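Local structure of sensor protein (Vibrio cholerae O1 biovar El Tor, 3MXQ) at residues Leu31-Cys36 with Cys140-Thr145; Asn40-Val45 with Asn66-Phe71; Pro72-Tyr77 with Ser94-Lys99; Thr84-Glu89 with Gly132-Val137; Glu49-Arg54 with Pro100-Phe105. The protein probably acts as a sensor histidine kinase that phosphorylates protein histidine from ATP, the piece described here being its PAS sensor domain. One frame throughout, in Å; residues are numbered along the deposited sequence.

Overall arrangement
The five contacts lie in one PAS domain, whose antiparallel sheet has the strand order 2-1-5-4-3. Contact 1 joins strands 34-39 and 134-145 in the middle of the sheet, and its segments enclose all the others along the chain. Contacts 1 and 5 are neighbours, with centres about 9 Å apart, and are tied by a salt bridge between Asp143 and Arg54. Contacts 3 and 4 use the two ends of helix 75-88, with contact centres about 19 Å apart, and contact 2 sets the short helix 67-70 against the start of edge strand 44-47. Contacts 4 and 5 are farthest apart, about 24 Å between centres. Contacts 2 to 5 thus fasten helices and loops around the sheet.

Contact 1 of 5, residues Leu31-Cys36 with Cys140-Thr145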
# COMPACT_ATOMS: atom_id res chain seq x y z
N LEU A 31 -2.09 -5.68 6.38
CA LEU A 31 -1.33 -4.44 6.57
C LEU A 31 -2.07 -3.34 7.30
O LEU A 31 -1.47 -2.35 7.69
CB LEU A 31 -0.85 -3.88 5.23
CG LEU A 31 0.29 -4.66 4.57
CD1 LEU A 31 0.32 -4.32 3.12
CD2 LEU A 31 1.59 -4.33 5.23
N SER A 32 -3.38 -3.48 7.50
CA SER A 32 -4.13 -2.38 8.09
C SER A 32 -3.83 -2.25 9.57
O SER A 32 -3.53 -3.23 10.24
CB SER A 32 -5.63 -2.52 7.81
OG SER A 32 -6.17 -3.63 8.48
N PHE A 33 -3.86 -1.03 10.07
CA PHE A 33 -3.53 -0.75 11.46
C PHE A 33 -4.28 0.47 11.91
O PHE A 33 -4.73 1.24 11.09
CB PHE A 33 -2.03 -0.50 11.62
CG PHE A 33 -1.50 0.68 10.83
CD1 PHE A 33 -1.35 0.61 9.45
CD2 PHE A 33 -1.10 1.83 11.49
CE1 PHE A 33 -0.84 1.70 8.72
CE2 PHE A 33 -0.59 2.92 10.78
CZ PHE A 33 -0.47 2.85 9.38
N ALA A 34 -4.41 0.65 13.21
CA ALA A 34 -5.06 1.82 13.76
C ALA A 34 -4.02 2.93 13.88
O ALA A 34 -2.86 2.67 14.20
CB ALA A 34 -5.65 1.50 15.09
N LEU A 35 -4.45 4.15 13.62
CA LEU A 35 -3.55 5.30 13.64
C LEU A 35 -4.23 6.50 14.25
O LEU A 35 -5.37 6.82 13.90
CB LEU A 35 -3.07 5.65 12.23
CG LEU A 35 -2.19 6.91 12.22
CD1 LEU A 35 -0.88 6.70 11.46
CD2 LEU A 35 -2.96 8.13 11.72
N CYS A 36 -3.51 7.17 15.13
CA CYS A 36 -4.05 8.29 15.88
C CYS A 36 -2.97 9.34 16.13
O CYS A 36 -1.88 9.00 16.57
CB CYS A 36 -4.55 7.76 17.21
SG CYS A 36 -5.24 9.02 18.22
N CYS A 140 0.21 4.12 16.57
CA CYS A 140 -0.20 3.13 15.62
C CYS A 140 -0.34 1.84 16.38
O CYS A 140 0.57 1.46 17.13
CB CYS A 140 0.85 2.98 14.54
SG CYS A 140 1.29 4.55 13.70
N VAL A 141 -1.48 1.18 16.23
CA VAL A 141 -1.68 -0.09 16.92
C VAL A 141 -1.79 -1.20 15.89
O VAL A 141 -2.65 -1.15 15.01
CB VAL A 141 -2.89 -0.06 17.88
CG1 VAL A 141 -3.13 -1.43 18.51
CG2 VAL A 141 -2.67 1.00 18.96
N TYR A 142 -0.90 -2.18 16.00
CA TYR A 142 -0.79 -3.28 15.05
C TYR A 142 -1.28 -4.56 15.66
O TYR A 142 -1.03 -4.81 16.82
CB TYR A 142 0.65 -3.51 14.63
CG TYR A 142 1.30 -2.31 14.00
CD1 TYR A 142 1.21 -2.08 12.63
CD2 TYR A 142 2.05 -1.42 14.78
CE1 TYR A 142 1.81 -0.99 12.06
CE2 TYR A 142 2.66 -0.32 14.21
CZ TYR A 142 2.53 -0.11 12.85
OH TYR A 142 3.15 0.98 12.29
N ASP A 143 -1.93 -5.39 14.85
CA ASP A 143 -2.44 -6.68 15.28
C ASP A 143 -1.61 -7.82 14.73
O ASP A 143 -1.41 -7.91 13.53
CB ASP A 143 -3.89 -6.83 14.84
CG ASP A 143 -4.85 -6.22 15.83
OD1 ASP A 143 -5.34 -6.96 16.71
OD2 ASP A 143 -5.09 -5.00 15.77
N VAL A 144 -1.13 -8.69 15.62
CA VAL A 144 -0.41 -9.90 15.21
C VAL A 144 -1.19 -11.17 15.62
O VAL A 144 -2.01 -11.14 16.53
CB VAL A 144 1.04 -9.95 15.78
CG1 VAL A 144 1.89 -10.94 15.01
CG2 VAL A 144 1.69 -8.60 15.72
N THR A 145 -0.93 -12.27 14.92
CA THR A 145 -1.61 -13.55 15.14
C THR A 145 -0.59 -14.69 15.07
O THR A 145 0.06 -14.89 14.04
CB THR A 145 -2.71 -13.75 14.07
OG1 THR A 145 -3.54 -12.59 14.03
CG2 THR A 145 -3.56 -14.99 14.38
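Ala34 and Val141 form an antiparallel hydrogen-bonded pair, Ala34 N giving to Val141 O at 3.1 Å and Val141 N to Ala34 O at 2.9 Å, and Leu35 and Cys140 follow as a non-hydrogen-bonded pair. In these neighbouring inner strands of the PAS sheet, 34-36 and 140-145 run at 171° to each other. Phe33 and Tyr142 lie side by side and point the same way. Their planes are only 19° apart, but the rings are slid so far past each other that they barely overlap, and the closer touch is Phe33 CB against Tyr142 CD1 at 3.7 Å. Phe33 CG sits between its own backbone N and carbonyl carbon (chi1 61°), and the ring beyond it reaches Cys140, CD2 approaching the CB of Cys140 at 3.8 Å. Cys140 SG meets Phe33 CE2 and also Leu35 CD1, the latter at 3.8 Å; a compact, polarisable thiol suits a place between a ring and a branched chain. Ala34 and Val141 point to the other face, where small side chains let Phe51 and Leu103 come close to the sheet. On the face of Leu35 and Cys140, Leu22 and Arg21 of the second subunit pack, and Tyr142 OH bonds to Glu123 and to Arg21 of that subunit. The chemistry implies a two-sided strand pair: one largely apolar face with a polar tyrosine tip meets a partner subunit, while the other belongs to the domain's own interior.

Contact 2 of 5, residues Asn40-Val45 with Asn66-Phe71; sequences NDYVIV and NILELF
The Tyr42 ring has Leu68 CD1 over one face, 3.5 Å above the plane and offset toward the rim, while Asn40 O stands over the centre of the opposite face. The Leu68 methyl makes a CH-pi contact, 3.7 Å from the centroid of the Tyr42 ring. This is a helix start docked on the turn that leads into edge strand 44-47 of the PAS fold. Asn66 is the N-cap of helix 67-70: its CG is anti to the backbone N (chi1 -173°), and OD1 accepts from Leu68 N at 2.7 Å, giving a first-turn amide the acceptor that the helix cannot supply. The same OD1 lies near Tyr42 CB. Tyr42 has positive phi, and its OH bonds to Asp83 of helix 75-88, so the ring spans from the turn to that helix. Beyond the capping bond, branched aliphatic chains fill the interface. Ile44 crosses Ile67 at about a right angle, CG1 of each meeting at 3.5 Å, and Ile44 CD1 reaches Leu70 CD1 at 3.7 Å. Met62 and Cys36 also border Ile44. Joining the two backbones is a nearly straight hydrogen bond, from Ile67 N to Tyr42 O, 2.9 Å long with an angle of 168° at the hydrogen.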
# COMPACT_ATOMS: atom_id res chain seq x y z
N ASN A 40 0.32 17.32 22.40
CA ASN A 40 1.12 16.94 23.57
C ASN A 40 0.36 17.05 24.89
O ASN A 40 0.89 16.71 25.95
CB ASN A 40 2.48 17.67 23.61
CG ASN A 40 2.35 19.19 23.67
OD1 ASN A 40 1.28 19.75 23.92
ND2 ASN A 40 3.47 19.87 23.44
N ASP A 41 -0.88 17.53 24.81
CA ASP A 41 -1.79 17.57 25.95
C ASP A 41 -2.85 16.48 25.82
O ASP A 41 -3.91 16.54 26.44
CB ASP A 41 -2.44 18.96 26.08
CG ASP A 41 -3.23 19.36 24.85
OD1 ASP A 41 -4.04 20.30 24.94
OD2 ASP A 41 -3.06 18.74 23.78
N TYR A 42 -2.53 15.49 24.99
CA TYR A 42 -3.30 14.25 24.84
C TYR A 42 -4.60 14.38 24.03
O TYR A 42 -5.35 13.42 23.86
CB TYR A 42 -3.51 13.56 26.20
CG TYR A 42 -2.24 13.55 27.03
CD1 TYR A 42 -1.16 12.72 26.69
CD2 TYR A 42 -2.11 14.38 28.13
CE1 TYR A 42 0.01 12.73 27.46
CE2 TYR A 42 -0.95 14.40 28.89
CZ TYR A 42 0.10 13.58 28.56
OH TYR A 42 1.24 13.63 29.35
N VAL A 43 -4.83 15.58 23.50
CA VAL A 43 -6.02 15.87 22.70
C VAL A 43 -5.87 15.27 21.30
O VAL A 43 -4.86 15.48 20.63
CB VAL A 43 -6.27 17.38 22.62
CG1 VAL A 43 -7.50 17.68 21.79
CG2 VAL A 43 -6.42 17.98 24.01
N ILE A 44 -6.88 14.51 20.87
CA ILE A 44 -6.85 13.85 19.57
C ILE A 44 -7.03 14.82 18.41
O ILE A 44 -7.95 15.63 18.39
CB ILE A 44 -7.88 12.70 19.47
CG1 ILE A 44 -7.50 11.58 20.43
CG2 ILE A 44 -7.97 12.15 18.05
CD1 ILE A 44 -8.65 10.74 20.86
N VAL A 45 -6.13 14.72 17.45
CA VAL A 45 -6.10 15.65 16.33
C VAL A 45 -6.58 14.99 15.05
O VAL A 45 -7.35 15.56 14.30
CB VAL A 45 -4.68 16.21 16.14
CG1 VAL A 45 -4.59 17.05 14.88
CG2 VAL A 45 -4.29 17.05 17.35
N ASN A 66 -9.50 14.43 24.71
CA ASN A 66 -8.35 13.78 25.34
C ASN A 66 -8.44 12.24 25.28
O ASN A 66 -9.42 11.66 25.74
CB ASN A 66 -8.28 14.27 26.80
CG ASN A 66 -7.03 13.79 27.53
OD1 ASN A 66 -6.43 12.75 27.22
ND2 ASN A 66 -6.64 14.56 28.54
N ILE A 67 -7.40 11.59 24.73
CA ILE A 67 -7.39 10.12 24.63
C ILE A 67 -7.53 9.48 26.00
O ILE A 67 -8.19 8.46 26.15
CB ILE A 67 -6.08 9.56 24.07
CG1 ILE A 67 -5.49 10.48 23.03
CG2 ILE A 67 -6.30 8.22 23.38
CD1 ILE A 67 -4.36 9.81 22.30
N LEU A 68 -6.87 10.09 26.97
CA LEU A 68 -6.82 9.57 28.33
C LEU A 68 -8.20 9.57 28.95
O LEU A 68 -8.52 8.69 29.75
CB LEU A 68 -5.81 10.36 29.18
CG LEU A 68 -4.37 10.38 28.64
CD1 LEU A 68 -3.49 11.29 29.45
CD2 LEU A 68 -3.75 8.99 28.60
N GLU A 69 -9.04 10.52 28.56
CA GLU A 69 -10.44 10.53 29.02
C GLU A 69 -11.33 9.56 28.24
O GLU A 69 -12.27 8.99 28.80
CB GLU A 69 -11.01 11.95 28.99
CG GLU A 69 -10.31 12.91 29.95
CD GLU A 69 -10.74 14.37 29.78
OE1 GLU A 69 -11.16 14.76 28.66
OE2 GLU A 69 -10.64 15.13 30.77
N LEU A 70 -11.02 9.36 26.96
CA LEU A 70 -11.84 8.51 26.09
C LEU A 70 -11.61 7.04 26.33
O LEU A 70 -12.48 6.22 26.07
CB LEU A 70 -11.61 8.85 24.62
CG LEU A 70 -12.33 10.09 24.08
CD1 LEU A 70 -11.84 10.48 22.71
CD2 LEU A 70 -13.85 9.91 24.07
N PHE A 71 -10.43 6.69 26.85
CA PHE A 71 -10.12 5.29 27.11
C PHE A 71 -9.53 5.11 28.49
O PHE A 71 -8.43 4.60 28.62
CB PHE A 71 -9.15 4.76 26.06
CG PHE A 71 -9.66 4.88 24.67
CD1 PHE A 71 -9.22 5.91 23.84
CD2 PHE A 71 -10.61 3.98 24.19
CE1 PHE A 71 -9.71 6.04 22.55
CE2 PHE A 71 -11.10 4.10 22.90
CZ PHE A 71 -10.66 5.13 22.07

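Contact 3 of 5, residues Pro72-Tyr77 with Ser94-Lys99; sequences PESADY and SSWEQK
Tyr77 and Trp96 slide past each other in opposite directions, and the tyrosine turns its edge toward the indole face. Their planes are 56° apart in this edge-to-face pair, with the centroid of the Tyr77 ring 4.8 Å from that of the five-membered ring of Trp96. The leading edge is CD1-CE1: CD1 of Tyr77 lies 3.7 Å from CE2 of Trp96, and CE1 stands over the centre of the indole. Tyr77 CG is anti to the backbone N (chi1 -175°), on the side of the carbonyl carbon. Gln98 comes over one face of the tyrosine, its CB 4.2 Å from the centroid of the Tyr77 ring in a CH-pi contact. The chain of this otherwise exposed residue bends at chi2 and brings Gln98 OE1 to 3.5 Å from Tyr77 CD2. Glu97 crosses the tyrosine at about a right angle. Its backbone N donates to Tyr77 OH over 3.1 Å at 162°, and the hydroxyl in turn makes a weak bond to Glu97 OE2. A tyrosine suits this place because its ring can be buried while its hydroxyl accepts the N-H of Glu97. Trp96 is further held by a ring stack with His101 and by Leu122, and Lys81 bonds to Ser94 OG. The contact joins the first turn of helix 75-88 to the loop that follows edge strand 92-95, part of the helical side of the PAS fold.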
# COMPACT_ATOMS: atom_id res chain seq x y z
N PRO A 72 -10.28 5.51 29.53
CA PRO A 72 -9.73 5.64 30.87
C PRO A 72 -9.04 4.38 31.40
O PRO A 72 -7.98 4.47 31.99
CB PRO A 72 -10.95 5.99 31.72
CG PRO A 72 -12.12 5.56 30.92
CD PRO A 72 -11.73 5.78 29.51
N GLU A 73 -9.63 3.21 31.16
CA GLU A 73 -9.03 1.95 31.61
C GLU A 73 -7.65 1.69 31.03
O GLU A 73 -7.01 0.72 31.38
CB GLU A 73 -9.94 0.78 31.27
CG GLU A 73 -11.20 0.70 32.10
CD GLU A 73 -12.27 -0.11 31.39
OE1 GLU A 73 -12.80 -1.07 32.00
OE2 GLU A 73 -12.58 0.20 30.21
N SER A 74 -7.21 2.56 30.12
CA SER A 74 -5.92 2.41 29.46
C SER A 74 -5.03 3.63 29.69
O SER A 74 -3.85 3.60 29.38
CB SER A 74 -6.11 2.20 27.95
OG SER A 74 -6.68 0.94 27.67
N ALA A 75 -5.61 4.69 30.25
CA ALA A 75 -4.92 5.97 30.40
C ALA A 75 -3.51 5.88 31.00
O ALA A 75 -2.58 6.47 30.46
CB ALA A 75 -5.76 6.93 31.20
N ASP A 76 -3.38 5.15 32.10
CA ASP A 76 -2.10 4.96 32.78
C ASP A 76 -0.99 4.50 31.85
O ASP A 76 0.08 5.10 31.80
CB ASP A 76 -2.25 3.93 33.89
CG ASP A 76 -2.37 4.56 35.25
OD1 ASP A 76 -2.67 3.83 36.23
OD2 ASP A 76 -2.16 5.80 35.33
N TYR A 77 -1.27 3.41 31.14
CA TYR A 77 -0.31 2.81 30.24
C TYR A 77 0.02 3.78 29.09
O TYR A 77 1.19 4.07 28.82
CB TYR A 77 -0.86 1.48 29.73
CG TYR A 77 0.11 0.71 28.88
CD1 TYR A 77 -0.17 0.45 27.54
CD2 TYR A 77 1.31 0.25 29.41
CE1 TYR A 77 0.72 -0.26 26.75
CE2 TYR A 77 2.21 -0.45 28.63
CZ TYR A 77 1.92 -0.71 27.31
OH TYR A 77 2.82 -1.40 26.55
N SER A 94 6.73 -1.67 20.90
CA SER A 94 6.62 -2.82 21.79
C SER A 94 5.22 -3.41 21.68
O SER A 94 4.30 -2.76 21.19
CB SER A 94 6.86 -2.39 23.24
OG SER A 94 5.86 -1.46 23.64
N SER A 95 5.07 -4.64 22.15
CA SER A 95 3.76 -5.25 22.24
C SER A 95 2.98 -4.49 23.29
O SER A 95 3.56 -3.81 24.13
CB SER A 95 3.86 -6.73 22.58
OG SER A 95 4.71 -6.96 23.69
N TRP A 96 1.65 -4.57 23.23
CA TRP A 96 0.82 -3.93 24.22
C TRP A 96 0.87 -4.76 25.49
O TRP A 96 0.36 -5.88 25.52
CB TRP A 96 -0.61 -3.79 23.71
CG TRP A 96 -1.45 -2.94 24.59
CD1 TRP A 96 -1.95 -3.27 25.81
CD2 TRP A 96 -1.91 -1.61 24.32
NE1 TRP A 96 -2.68 -2.24 26.32
CE2 TRP A 96 -2.67 -1.20 25.43
CE3 TRP A 96 -1.74 -0.73 23.25
CZ2 TRP A 96 -3.27 0.05 25.50
CZ3 TRP A 96 -2.34 0.52 23.32
CH2 TRP A 96 -3.10 0.90 24.44
N GLU A 97 1.47 -4.21 26.53
CA GLU A 97 1.81 -4.97 27.74
C GLU A 97 0.73 -5.01 28.81
O GLU A 97 0.71 -5.94 29.62
CB GLU A 97 3.11 -4.46 28.35
CG GLU A 97 4.25 -4.32 27.34
CD GLU A 97 5.32 -3.35 27.82
OE1 GLU A 97 5.76 -3.50 28.98
OE2 GLU A 97 5.71 -2.46 27.03
N GLN A 98 -0.15 -4.00 28.84
CA GLN A 98 -1.21 -3.93 29.85
C GLN A 98 -2.41 -4.82 29.49
O GLN A 98 -2.76 -4.94 28.32
CB GLN A 98 -1.66 -2.49 30.06
CG GLN A 98 -2.01 -2.17 31.52
CD GLN A 98 -0.80 -2.23 32.46
OE1 GLN A 98 0.27 -1.68 32.17
NE2 GLN A 98 -0.96 -2.92 33.59
N LYS A 99 -3.01 -5.44 30.50
CA LYS A 99 -4.12 -6.39 30.31
C LYS A 99 -5.34 -5.81 29.57
O LYS A 99 -5.83 -6.46 28.64
CB LYS A 99 -4.55 -7.05 31.64

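Contact 4 of 5, residues Thr84-Glu89 with Gly132-Val137; sequences TALVIE and GTIEHV
Leu86 and Ile134 carry the apolar part of this helix-on-sheet contact of the PAS fold, in which the C-terminal part of helix 75-88 lies over the start of strand 134-145. Helix residues 84-88 and strand residues 134-137 run at 151°, not far from antiparallel, with their axes 9.5 Å apart at closest, a distance bridged by side chains. Leu86 CD2 serves two partners: Ile134 CG2 at 3.8 Å and Val137 CG1 at 3.9 Å. Leu86 crosses Val137 at about a right angle and Ile134 at a slant. Leu86 CG is anti to its carbonyl carbon (chi1 -70°), placing the branch that carries CD2. Branched Ile134 and Val137 suit an extended strand and offer methyls to the helix. Ala85 turns its small side chain to the strand, and Ala85 O lies 4.0 Å from Ile134 CD1; Val124 of strand 118-128 touches Ala85 too. A second kind of contact is between a polar chain and an apolar one. Glu89, the first residue beyond the helix and with positive phi, lays CB, CG and carboxylate OE2 near Ile134 CD1, with Glu89 OE2 at 3.8 Å from that methyl. Ile134 also keeps Pro126 and His128 in touch on its own sheet, and its carbonyl O accepts a hydrogen bond from Asn40 ND2.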
# COMPACT_ATOMS: atom_id res chain seq x y z
N THR A 84 6.98 8.98 27.58
CA THR A 84 8.29 8.45 27.21
C THR A 84 8.76 9.14 25.93
O THR A 84 9.84 9.72 25.90
CB THR A 84 8.27 6.92 27.07
OG1 THR A 84 7.89 6.35 28.32
CG2 THR A 84 9.64 6.37 26.69
N ALA A 85 7.93 9.11 24.90
CA ALA A 85 8.24 9.78 23.66
C ALA A 85 8.57 11.24 23.90
O ALA A 85 9.54 11.76 23.35
CB ALA A 85 7.08 9.65 22.68
N LEU A 86 7.76 11.90 24.73
CA LEU A 86 7.87 13.34 24.94
C LEU A 86 9.16 13.74 25.62
O LEU A 86 9.68 14.83 25.35
CB LEU A 86 6.67 13.89 25.71
CG LEU A 86 5.31 13.94 25.00
CD1 LEU A 86 4.20 14.35 25.95
CD2 LEU A 86 5.33 14.86 23.80
N VAL A 87 9.68 12.86 26.49
CA VAL A 87 10.88 13.17 27.29
C VAL A 87 12.20 12.66 26.70
O VAL A 87 13.23 13.31 26.84
CB VAL A 87 10.77 12.70 28.77
CG1 VAL A 87 9.53 13.27 29.45
CG2 VAL A 87 10.77 11.20 28.86
N ILE A 88 12.18 11.49 26.05
CA ILE A 88 13.41 10.93 25.51
C ILE A 88 13.58 11.29 24.06
O ILE A 88 14.54 10.86 23.41
CB ILE A 88 13.57 9.39 25.74
CG1 ILE A 88 12.79 8.57 24.73
CG2 ILE A 88 13.21 9.01 27.18
CD1 ILE A 88 13.41 7.23 24.46
N GLU A 89 12.64 12.08 23.56
CA GLU A 89 12.62 12.57 22.18
C GLU A 89 12.79 11.46 21.13
O GLU A 89 13.53 11.62 20.16
CB GLU A 89 13.66 13.69 21.99
CG GLU A 89 13.46 14.88 22.93
CD GLU A 89 13.95 16.19 22.34
OE1 GLU A 89 15.03 16.66 22.77
OE2 GLU A 89 13.27 16.74 21.44
N GLY A 132 11.51 22.79 16.92
CA GLY A 132 12.22 21.63 17.46
C GLY A 132 11.32 20.87 18.41
O GLY A 132 11.40 19.64 18.52
N THR A 133 10.46 21.62 19.09
CA THR A 133 9.56 21.11 20.13
C THR A 133 8.65 20.01 19.62
O THR A 133 8.16 20.07 18.50
CB THR A 133 8.67 22.24 20.68
OG1 THR A 133 8.82 23.43 19.87
CG2 THR A 133 9.06 22.57 22.14
N ILE A 134 8.44 19.00 20.46
CA ILE A 134 7.52 17.92 20.14
C ILE A 134 6.10 18.31 20.53
O ILE A 134 5.75 18.35 21.70
CB ILE A 134 7.93 16.59 20.79
CG1 ILE A 134 9.30 16.16 20.31
CG2 ILE A 134 6.94 15.50 20.44
CD1 ILE A 134 9.90 15.01 21.08
N GLU A 135 5.28 18.58 19.52
CA GLU A 135 3.94 19.11 19.74
C GLU A 135 2.84 18.09 19.45
O GLU A 135 1.70 18.24 19.91
CB GLU A 135 3.74 20.40 18.95
CG GLU A 135 4.72 21.49 19.36
CD GLU A 135 4.13 22.89 19.33
OE1 GLU A 135 3.79 23.37 18.22
OE2 GLU A 135 4.02 23.51 20.41
N HIS A 136 3.17 17.06 18.68
CA HIS A 136 2.27 15.95 18.48
C HIS A 136 3.02 14.65 18.63
O HIS A 136 4.24 14.60 18.43
CB HIS A 136 1.66 15.99 17.08
CG HIS A 136 0.98 17.27 16.76
ND1 HIS A 136 1.65 18.36 16.24
CD2 HIS A 136 -0.32 17.65 16.89
CE1 HIS A 136 0.79 19.35 16.06
NE2 HIS A 136 -0.40 18.95 16.44
N VAL A 137 2.30 13.59 18.99
CA VAL A 137 2.81 12.25 18.75
C VAL A 137 1.82 11.39 17.95
O VAL A 137 0.60 11.53 18.07
CB VAL A 137 3.31 11.53 20.02
CG1 VAL A 137 3.73 12.54 21.06
CG2 VAL A 137 2.27 10.60 20.58

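Contact 5 of 5, residues Glu49-Arg54 with Pro100-Phe105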
# COMPACT_ATOMS: atom_id res chain seq x y z
N GLU A 49 -9.71 5.84 9.70
CA GLU A 49 -11.00 5.17 9.51
C GLU A 49 -10.92 3.82 10.22
O GLU A 49 -11.86 3.43 10.90
CB GLU A 49 -11.29 4.98 8.01
CG GLU A 49 -12.74 4.61 7.66
CD GLU A 49 -13.05 4.66 6.14
OE1 GLU A 49 -12.24 5.23 5.35
OE2 GLU A 49 -14.13 4.13 5.73
N TYR A 50 -9.80 3.14 10.08
CA TYR A 50 -9.60 1.83 10.69
C TYR A 50 -9.67 1.89 12.22
O TYR A 50 -10.16 0.95 12.85
CB TYR A 50 -8.28 1.23 10.24
CG TYR A 50 -8.10 -0.20 10.65
CD1 TYR A 50 -8.74 -1.23 9.97
CD2 TYR A 50 -7.29 -0.54 11.74
CE1 TYR A 50 -8.59 -2.56 10.36
CE2 TYR A 50 -7.11 -1.86 12.13
CZ TYR A 50 -7.77 -2.87 11.44
OH TYR A 50 -7.61 -4.18 11.84
N PHE A 51 -9.19 2.98 12.81
CA PHE A 51 -9.27 3.23 14.25
C PHE A 51 -10.73 3.38 14.67
O PHE A 51 -11.16 2.70 15.60
CB PHE A 51 -8.48 4.49 14.62
CG PHE A 51 -8.24 4.68 16.11
CD1 PHE A 51 -6.99 4.47 16.66
CD2 PHE A 51 -9.25 5.14 16.94
CE1 PHE A 51 -6.77 4.67 18.03
CE2 PHE A 51 -9.03 5.33 18.32
CZ PHE A 51 -7.79 5.10 18.85
N GLU A 52 -11.47 4.25 13.97
CA GLU A 52 -12.90 4.48 14.25
C GLU A 52 -13.67 3.19 14.29
O GLU A 52 -14.43 2.94 15.23
CB GLU A 52 -13.56 5.36 13.20
CG GLU A 52 -12.99 6.75 13.06
CD GLU A 52 -13.68 7.56 11.96
OE1 GLU A 52 -14.94 7.61 11.95
OE2 GLU A 52 -12.96 8.14 11.11
N SER A 53 -13.49 2.37 13.26
CA SER A 53 -14.27 1.17 13.08
C SER A 53 -14.10 0.19 14.24
O SER A 53 -14.97 -0.65 14.48
CB SER A 53 -13.92 0.50 11.74
OG SER A 53 -12.58 0.05 11.73
N ARG A 54 -13.01 0.33 14.99
CA ARG A 54 -12.72 -0.62 16.05
C ARG A 54 -12.94 -0.10 17.47
O ARG A 54 -12.71 -0.81 18.44
CB ARG A 54 -11.33 -1.21 15.85
CG ARG A 54 -11.23 -1.96 14.52
CD ARG A 54 -9.95 -2.74 14.37
NE ARG A 54 -9.55 -3.32 15.64
CZ ARG A 54 -8.37 -3.88 15.88
NH1 ARG A 54 -7.46 -3.95 14.91
NH2 ARG A 54 -8.11 -4.36 17.09
N PRO A 100 -5.84 -4.60 29.96
CA PRO A 100 -6.88 -4.01 29.10
C PRO A 100 -6.29 -3.38 27.83
O PRO A 100 -5.55 -2.39 27.91
CB PRO A 100 -7.53 -2.96 30.00
CG PRO A 100 -6.44 -2.55 30.93
CD PRO A 100 -5.54 -3.75 31.13
N HIS A 101 -6.60 -3.99 26.69
CA HIS A 101 -6.19 -3.48 25.38
C HIS A 101 -7.09 -2.35 24.91
O HIS A 101 -8.30 -2.42 25.04
CB HIS A 101 -6.22 -4.61 24.35
CG HIS A 101 -5.08 -5.57 24.46
ND1 HIS A 101 -4.04 -5.60 23.55
CD2 HIS A 101 -4.80 -6.53 25.37
CE1 HIS A 101 -3.18 -6.54 23.90
NE2 HIS A 101 -3.62 -7.11 25.00
N LEU A 102 -6.48 -1.33 24.32
CA LEU A 102 -7.21 -0.22 23.71
C LEU A 102 -8.18 -0.64 22.59
O LEU A 102 -9.26 -0.07 22.46
CB LEU A 102 -6.22 0.79 23.14
CG LEU A 102 -6.75 2.08 22.54
CD1 LEU A 102 -7.26 2.94 23.64
CD2 LEU A 102 -5.65 2.81 21.79
N LEU A 103 -7.79 -1.63 21.80
CA LEU A 103 -8.57 -2.06 20.65
C LEU A 103 -8.95 -3.54 20.75
O LEU A 103 -8.13 -4.35 21.18
CB LEU A 103 -7.80 -1.76 19.37
CG LEU A 103 -7.72 -0.27 19.08
CD1 LEU A 103 -6.53 0.05 18.24
CD2 LEU A 103 -8.98 0.19 18.39
N PRO A 104 -10.18 -3.89 20.34
CA PRO A 104 -10.79 -5.19 20.68
C PRO A 104 -10.39 -6.43 19.85
O PRO A 104 -11.05 -7.48 19.98
CB PRO A 104 -12.29 -4.91 20.50
CG PRO A 104 -12.35 -3.90 19.42
CD PRO A 104 -11.13 -3.03 19.61
N PHE A 105 -9.35 -6.33 19.01
CA PHE A 105 -8.90 -7.50 18.24
C PHE A 105 -7.73 -8.19 18.95
O PHE A 105 -7.82 -8.56 20.12
CB PHE A 105 -8.48 -7.09 16.82
CG PHE A 105 -9.08 -7.93 15.71
CD1 PHE A 105 -9.12 -9.32 15.79
CD2 PHE A 105 -9.56 -7.31 14.56
CE1 PHE A 105 -9.67 -10.08 14.76
CE2 PHE A 105 -10.11 -8.05 13.51
CZ PHE A 105 -10.16 -9.44 13.61
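Arg54 and Leu103 lead a largely side-chain contact in which helix 49-53 and its end meet the irregular loop 100-105, on the side of the PAS sheet where Ala34 and Val141 point. Leu103 CD2 rests on Arg54 CB at 3.7 Å, and Phe51 CZ meets Leu102 CD2 at 4.3 Å; the apolar chains of Phe51 and Leu103 suit a buried place over Ala34. The guanidinium crosses Phe105 at about a right angle, their planes 81° apart, and Arg54 CZ lies at the edge of the Phe105 ring, although the closeness of the two groups is doubtful in detail. Arg54 NH1 donates to Tyr50 OH at 3.1 Å and forms a salt bridge with Asp143, so Tyr50 OH and Asp143 both take NH1; Glu49 of the second subunit is a further partner of Tyr50 OH. Helices and a loop covering one face of an antiparallel sheet are characteristic of the PAS fold.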